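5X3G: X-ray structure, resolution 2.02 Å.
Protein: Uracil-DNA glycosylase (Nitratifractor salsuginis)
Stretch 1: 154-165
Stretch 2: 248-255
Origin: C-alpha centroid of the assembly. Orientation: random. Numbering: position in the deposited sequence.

Stretch 1, residues 154-165: ELRENFERSGVL
Stretch 2 (248-255) PMDLLLKR

One amide nitrogen makes both direct hydrogen bonds of this contact. Asn 158 ND2 donates to two backbone carbonyls of the other stretch. Asn 158 ND2 to Leu 251 O is 2.7 Å and nearly straight, at 173°. Asn 158 ND2 to Leu 253 O is 2.9 Å but bent to 127°, and is weak.

The first stretch is already helical at Glu 154 and stays so to Arg 161, with regular i to i+4 bonds such as Asn 158 N to Glu 154 O at 2.9 Å. Ser 162 (phi/psi -84/7) is the first residue to leave helical geometry. Gly 163 follows at 78/28, a positive phi that favours glycine. Val 164 and Leu 165 then adopt extended angles, -99/117 and -86/113.

In the second stretch a 3-10 segment is already under way at Pro 248 and includes Met 249, a selenomethionine. Asp 250 has left-handed angles of 37/61. A type I turn runs from Asp 250 to Leu 253, with Leu 253 N bonded to Asp 250 O at 3.1 Å. Leu 253 and Lys 254 are extended, at -78/128 and -74/124.

The register is antiparallel in sense. The CA atoms of Asn 158 and Leu 251 lie 5.4 Å apart, and those of Ser 162 and Met 249 lie 6.1 Å apart. The contact buries 509 Å² in all.

Asn 158 (chi1 m, chi2 -13°) points toward the second stretch. Its amide can donate to the turn carbonyls while Asn 158 OD1 accepts a weak bond from Arg 161 NH1 at 3.1 Å.

Arg 255 (m, p, t, chi4 -166°) folds back over its own stretch. Arg 255 NH2 donates to Met 249 O at 3.0 Å. Arg 255 NH1 donates to Asp 250 O at 2.7 Å and weakly to Leu 253 O at 3.0 Å. Asn 158 ND2 lies near the plane of this guanidinium, 3.3 Å from Arg 255 NH1, but both are donors and do not bond. Arg 161 (m, t, t, chi4 89°) lays one guanidinium face over Arg 255, with Arg 161 CZ 3.5 Å from Arg 255 CB.

Leu 251 (m, t) anchors the apolar part. Leu 251 CD1 is 3.6 Å from Phe 159 CE1. Leu 251 CD2 sits over a face of the Phe 159 ring, 4.3 Å from the centroid, in a CH-pi contact. Phe 159 has chi1 -89° and chi2 -65°. Leu 155 (t, p) brings Leu 155 CD1 to 3.6 Å from Leu 251 CB and 4.1 Å from CD2 of Leu 252 (m, t). Leucine methyls and the flat Phe 159 ring suit this buried patch, because they pack closely and their side chains bring no polar group that needs a partner.

Met 249 (m, t, t) points toward the first stretch, with Met 249 SE 4.1 Å from CG2 of Val 164 (t). Met 249 CB lies 3.5 Å from OG of Ser 162 (m). One water donates to Asn 158 O at 2.8 Å and Met 249 O at 2.9 Å. The same water is hydrogen-bonded to Ser 162 OG at 2.6 Å, so it bridges the helix end to the second stretch.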

# COMPACT_ATOMS: atom_id res chain seq x y z
N GLU A 154 -2.43 13.10 2.10
CA GLU A 154 -3.83 13.04 2.51
C GLU A 154 -4.57 11.89 1.84
O GLU A 154 -5.53 11.36 2.42
CB GLU A 154 -4.52 14.37 2.19
CG GLU A 154 -3.75 15.59 2.67
CD GLU A 154 -4.39 16.89 2.22
OE1 GLU A 154 -4.82 16.97 1.05
OE2 GLU A 154 -4.46 17.83 3.03
N LEU A 155 -4.17 11.51 0.63
CA LEU A 155 -4.74 10.31 0.01
C LEU A 155 -4.35 9.06 0.78
O LEU A 155 -5.18 8.18 1.02
CB LEU A 155 -4.30 10.21 -1.45
CG LEU A 155 -4.66 8.94 -2.23
CD1 LEU A 155 -6.15 8.70 -2.20
CD2 LEU A 155 -4.16 9.04 -3.67
N ARG A 156 -3.08 8.97 1.19
CA ARG A 156 -2.65 7.89 2.07
C ARG A 156 -3.46 7.88 3.37
O ARG A 156 -3.99 6.84 3.78
CB ARG A 156 -1.15 8.05 2.36
CG ARG A 156 -0.48 6.92 3.13
CD ARG A 156 -0.50 7.20 4.62
NE ARG A 156 0.42 8.29 4.98
CZ ARG A 156 0.44 8.89 6.16
NH1 ARG A 156 1.30 9.86 6.40
NH2 ARG A 156 -0.41 8.51 7.11
N GLU A 157 -3.58 9.05 4.00
CA GLU A 157 -4.35 9.16 5.24
C GLU A 157 -5.80 8.73 5.04
O GLU A 157 -6.40 8.13 5.93
CB GLU A 157 -4.30 10.59 5.76
CG GLU A 157 -2.94 11.01 6.31
CD GLU A 157 -2.88 12.49 6.65
OE1 GLU A 157 -3.69 13.26 6.09
OE2 GLU A 157 -2.02 12.87 7.47
N ASN A 158 -6.37 9.02 3.87
CA ASN A 158 -7.74 8.62 3.59
C ASN A 158 -7.85 7.12 3.36
O ASN A 158 -8.86 6.51 3.73
CB ASN A 158 -8.30 9.38 2.39
CG ASN A 158 -8.60 10.83 2.71
OD1 ASN A 158 -8.62 11.24 3.88
ND2 ASN A 158 -8.85 11.62 1.67
N PHE A 159 -6.84 6.51 2.73
CA PHE A 159 -6.76 5.05 2.71
C PHE A 159 -6.85 4.49 4.12
O PHE A 159 -7.61 3.55 4.39
CB PHE A 159 -5.47 4.58 2.04
CG PHE A 159 -5.56 4.40 0.56
CD1 PHE A 159 -6.39 3.44 0.01
CD2 PHE A 159 -4.78 5.17 -0.29
CE1 PHE A 159 -6.46 3.27 -1.36
CE2 PHE A 159 -4.84 5.00 -1.65
CZ PHE A 159 -5.69 4.05 -2.19
N GLU A 160 -6.06 5.06 5.03
CA GLU A 160 -6.05 4.53 6.40
C GLU A 160 -7.36 4.81 7.12
O GLU A 160 -7.81 3.97 7.92
CB GLU A 160 -4.86 5.10 7.16
CG GLU A 160 -3.53 4.60 6.63
CD GLU A 160 -2.33 5.18 7.35
OE1 GLU A 160 -2.34 6.40 7.63
OE2 GLU A 160 -1.39 4.41 7.63
N ARG A 161 -8.00 5.95 6.86
CA ARG A 161 -9.32 6.22 7.44
C ARG A 161 -10.33 5.16 7.02
O ARG A 161 -11.21 4.80 7.81
CB ARG A 161 -9.82 7.60 7.02
CG ARG A 161 -9.17 8.77 7.72
CD ARG A 161 -9.90 10.06 7.36
NE ARG A 161 -9.49 11.20 8.17
CZ ARG A 161 -8.48 12.01 7.88
NH1 ARG A 161 -7.76 11.79 6.78
NH2 ARG A 161 -8.18 13.02 8.68
N SER A 162 -10.21 4.65 5.80
CA SER A 162 -11.08 3.60 5.30
C SER A 162 -10.62 2.21 5.73
O SER A 162 -11.20 1.22 5.27
CB SER A 162 -11.17 3.68 3.78
OG SER A 162 -11.77 4.91 3.38
N GLY A 163 -9.61 2.11 6.58
CA GLY A 163 -9.20 0.83 7.12
C GLY A 163 -8.36 -0.01 6.19
O GLY A 163 -8.38 -1.24 6.28
N VAL A 164 -7.61 0.62 5.29
CA VAL A 164 -6.84 -0.09 4.28
C VAL A 164 -5.39 -0.18 4.75
O VAL A 164 -4.72 0.85 4.93
CB VAL A 164 -6.94 0.60 2.91
CG1 VAL A 164 -6.02 -0.08 1.90
CG2 VAL A 164 -8.38 0.57 2.43
N LEU A 165 -4.92 -1.40 4.95
CA LEU A 165 -3.51 -1.67 5.21
C LEU A 165 -2.80 -1.81 3.87
O LEU A 165 -3.08 -2.75 3.11
CB LEU A 165 -3.35 -2.95 6.04
CG LEU A 165 -1.92 -3.37 6.41
CD1 LEU A 165 -1.30 -2.38 7.39
CD2 LEU A 165 -1.92 -4.77 6.99
N PRO A 248 -17.24 4.06 -2.23
CA PRO A 248 -17.66 4.37 -0.85
C PRO A 248 -16.55 4.94 0.02
O PRO A 248 -16.85 5.49 1.08
CB PRO A 248 -18.13 3.01 -0.32
CG PRO A 248 -18.55 2.27 -1.53
CD PRO A 248 -17.58 2.67 -2.59
N MSE A 249 -15.30 4.83 -0.39
CA MSE A 249 -14.20 5.32 0.40
C MSE A 249 -14.00 6.82 0.23
O MSE A 249 -13.46 7.48 1.12
CB MSE A 249 -12.92 4.58 0.04
CG MSE A 249 -13.01 3.09 0.22
SE MSE A 249 -11.22 2.32 0.09
CE MSE A 249 -11.67 0.48 -0.36
N ASP A 250 -14.47 7.33 -0.91
CA ASP A 250 -14.27 8.71 -1.34
C ASP A 250 -12.88 9.21 -0.94
O ASP A 250 -12.72 10.17 -0.19
CB ASP A 250 -15.36 9.63 -0.80
CG ASP A 250 -15.53 10.89 -1.62
OD1 ASP A 250 -14.70 11.13 -2.53
OD2 ASP A 250 -16.49 11.66 -1.37
N LEU A 251 -11.87 8.53 -1.49
CA LEU A 251 -10.49 8.73 -1.06
C LEU A 251 -9.96 10.12 -1.39
O LEU A 251 -8.96 10.54 -0.79
CB LEU A 251 -9.60 7.66 -1.70
CG LEU A 251 -9.91 6.24 -1.23
CD1 LEU A 251 -9.32 5.21 -2.18
CD2 LEU A 251 -9.38 6.03 0.19
N LEU A 252 -10.58 10.83 -2.32
CA LEU A 252 -10.12 12.16 -2.70
C LEU A 252 -10.83 13.28 -1.94
O LEU A 252 -10.50 14.45 -2.15
CB LEU A 252 -10.28 12.37 -4.21
CG LEU A 252 -9.48 11.41 -5.10
CD1 LEU A 252 -9.65 11.78 -6.55
CD2 LEU A 252 -8.01 11.41 -4.72
N LEU A 253 -11.78 12.95 -1.07
CA LEU A 253 -12.44 13.97 -0.27
C LEU A 253 -11.54 14.39 0.89
O LEU A 253 -11.04 13.54 1.63
CB LEU A 253 -13.77 13.44 0.27
CG LEU A 253 -14.56 14.35 1.21
CD1 LEU A 253 -15.20 15.50 0.44
CD2 LEU A 253 -15.61 13.56 1.98
N LYS A 254 -11.32 15.70 1.02
CA LYS A 254 -10.50 16.22 2.10
C LYS A 254 -11.26 16.13 3.42
O LYS A 254 -12.37 16.65 3.55
CB LYS A 254 -10.10 17.67 1.82
N ARG A 255 -10.65 15.47 4.41
CA ARG A 255 -11.26 15.34 5.73
C ARG A 255 -10.79 16.45 6.66
O ARG A 255 -9.61 16.82 6.65
CB ARG A 255 -10.95 13.97 6.34
CG ARG A 255 -11.98 12.89 6.02
CD ARG A 255 -11.89 12.42 4.58
NE ARG A 255 -12.92 11.44 4.26
CZ ARG A 255 -12.92 10.68 3.17
NH1 ARG A 255 -11.94 10.78 2.28
NH2 ARG A 255 -13.90 9.81 2.96
O HOH W 1 -11.43 7.47 3.13